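Local coordinates for ThiJ/pfpI family protein (Bacillus anthracis, PDB 3EFE) that is of unconfirmed function but belongs to the DJ-1/PfpI family within the class I glutaminase clan, whose members include chaperones and hydrolases, at residues A114-A119 against H129-L134. Numbering follows the deposited sequence.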
loop_
_atom_site.group_PDB
_atom_site.type_symbol
_atom_site.label_atom_id
_atom_site.label_comp_id
_atom_site.label_asym_id
_atom_site.label_seq_id
_atom_site.Cartn_x
_atom_site.Cartn_y
_atom_site.Cartn_z
ATOM N N ALA D 114 -13.376 -5.658 -6.016
ATOM C CA ALA D 114 -13.192 -6.472 -7.252
ATOM C C ALA D 114 -13.829 -7.891 -7.127
ATOM O O ALA D 114 -14.308 -8.468 -8.068
ATOM C CB ALA D 114 -11.737 -6.520 -7.655
ATOM N N THR D 115 -13.792 -8.425 -5.936
ATOM C CA THR D 115 -14.450 -9.671 -5.516
ATOM C C THR D 115 -15.974 -9.723 -5.791
ATOM O O THR D 115 -16.490 -10.711 -6.348
ATOM C CB THR D 115 -14.155 -9.747 -4.023
ATOM O OG1 THR D 115 -13.013 -10.575 -3.800
ATOM C CG2 THR D 115 -15.211 -10.107 -3.295
ATOM N N ASP D 116 -16.656 -8.636 -5.445
ATOM C CA ASP D 116 -18.025 -8.391 -5.860
ATOM C C ASP D 116 -18.215 -8.204 -7.380
ATOM O O ASP D 116 -19.203 -8.711 -7.922
ATOM C CB ASP D 116 -18.609 -7.225 -5.057
ATOM C CG ASP D 116 -18.854 -7.609 -3.596
ATOM O OD1 ASP D 116 -18.804 -8.838 -3.325
ATOM O OD2 ASP D 116 -19.131 -6.740 -2.730
ATOM N N ALA D 117 -17.281 -7.573 -8.098
ATOM C CA ALA D 117 -17.401 -7.554 -9.595
ATOM C C ALA D 117 -17.508 -8.977 -10.178
ATOM O O ALA D 117 -18.373 -9.272 -11.035
ATOM C CB ALA D 117 -16.268 -6.850 -10.216
ATOM N N LEU D 118 -16.648 -9.850 -9.673
ATOM C CA LEU D 118 -16.553 -11.214 -10.091
ATOM C C LEU D 118 -17.742 -12.033 -9.639
ATOM O O LEU D 118 -18.255 -12.857 -10.385
ATOM C CB LEU D 118 -15.279 -11.863 -9.501
ATOM C CG LEU D 118 -13.960 -11.884 -10.281
ATOM C CD1 LEU D 118 -13.683 -10.629 -11.027
ATOM C CD2 LEU D 118 -12.833 -12.163 -9.342
ATOM N N ALA D 119 -18.108 -11.893 -8.375
ATOM C CA ALA D 119 -19.322 -12.529 -7.848
ATOM C C ALA D 119 -20.544 -12.228 -8.729
ATOM O O ALA D 119 -21.311 -13.122 -9.089
ATOM C CB ALA D 119 -19.566 -12.081 -6.419
ATOM N N HIS D 129 -14.053 -18.882 -2.245
ATOM C CA HIS D 129 -13.783 -17.461 -2.296
ATOM C C HIS D 129 -14.190 -16.820 -0.995
ATOM O O HIS D 129 -14.943 -17.388 -0.190
ATOM C CB HIS D 129 -14.542 -16.830 -3.425
ATOM C CG HIS D 129 -16.023 -17.009 -3.314
ATOM N ND1 HIS D 129 -16.841 -16.088 -2.688
ATOM C CD2 HIS D 129 -16.827 -18.019 -3.716
ATOM C CE1 HIS D 129 -18.085 -16.522 -2.739
ATOM N NE2 HIS D 129 -18.104 -17.689 -3.354
ATOM N N THR D 130 -13.660 -15.629 -0.790
ATOM C CA THR D 130 -14.140 -14.740 0.239
ATOM C C THR D 130 -14.462 -13.338 -0.359
ATOM O O THR D 130 -14.387 -13.107 -1.562
ATOM C CB THR D 130 -13.164 -14.746 1.401
ATOM O OG1 THR D 130 -13.823 -14.267 2.558
ATOM C CG2 THR D 130 -11.881 -13.936 1.116
ATOM N N SER D 131 -14.906 -12.437 0.485
ATOM C CA SER D 131 -15.221 -11.049 0.102
ATOM C C SER D 131 -15.206 -10.273 1.383
ATOM O O SER D 131 -14.941 -10.822 2.416
ATOM C CB SER D 131 -16.555 -10.903 -0.633
ATOM O OG SER D 131 -17.695 -11.099 0.192
ATOM N N ASN D 132 -15.462 -8.987 1.322
ATOM C CA ASN D 132 -15.576 -8.209 2.534
ATOM C C ASN D 132 -16.634 -8.723 3.472
ATOM O O ASN D 132 -16.416 -8.788 4.650
ATOM C CB ASN D 132 -15.782 -6.720 2.189
ATOM C CG ASN D 132 -14.511 -6.096 1.617
ATOM O OD1 ASN D 132 -13.397 -6.426 2.058
ATOM N ND2 ASN D 132 -14.666 -5.150 0.649
ATOM N N ASN D 133 -17.791 -9.071 2.937
ATOM C CA ASN D 133 -18.934 -9.488 3.751
ATOM C C ASN D 133 -19.924 -10.245 2.853
ATOM O O ASN D 133 -20.360 -9.714 1.808
ATOM C CB ASN D 133 -19.632 -8.229 4.323
ATOM C CG ASN D 133 -20.865 -8.573 5.147
ATOM O OD1 ASN D 133 -22.002 -8.424 4.673
ATOM N ND2 ASN D 133 -20.640 -9.074 6.387
ATOM N N LEU D 134 -20.257 -11.462 3.252
ATOM C CA LEU D 134 -21.230 -12.267 2.538
ATOM C C LEU D 134 -22.594 -11.573 2.304
ATOM O O LEU D 134 -23.069 -11.497 1.144
ATOM C CB LEU D 134 -21.492 -13.502 3.357
ATOM C CG LEU D 134 -22.447 -14.543 2.766
ATOM C CD1 LEU D 134 -22.038 -14.917 1.309
ATOM C CD2 LEU D 134 -22.351 -15.676 3.712
HETATM O O HOH W 1 -18.915 -7.438 0.085
HETATM O O HOH W 2 -16.258 -7.092 -1.134
#
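In this DJ-1/PfpI-type fold, the helix that follows the sheet strand 107-111 rests against the loop leading to the next helix, 134-140, and Thr115 and Asp116 of 114-119 meet Thr130 and Ser131 there. The side chain of Thr115 points toward the loop, and its methyl CG2 lies 3.6 Å from Thr130 O; the modelled approach of Thr115 CG2 to Ser131 CB is too short to be relied on. The Thr115 hydroxyl OG1, buried here, has no polar partner in the model.

No direct hydrogen bond joins the two segments, so polar bridging falls to two waters at Asp116. With CG anti to the carbonyl carbon (chi1 -71°), the Asp116 carboxylate is carried nearer the loop than CB, within reach of both. Water 1 can donate to Asp116 OD2 (2.9 Å) and to Asn133 O (3.2 Å), but has more acceptors around it than protons. Water 2 accepts from Asn132 N at 3.2 Å, while its link to Asp116 OD2 is weak. The other oxygen, OD1, bonds to Thr137 OG1 on helix 134-140, and Ser131 OG bonds to that same hydroxyl as well as to Tyr150 OH. Thr137 thus ties both segments to the start of a helix whose N-cap is Asn133. The water-bridged packing sets this loop, whose Asn132 touches Cys112, beside the strand-turn-helix where DJ-1/PfpI proteins as a rule carry their nucleophile elbow.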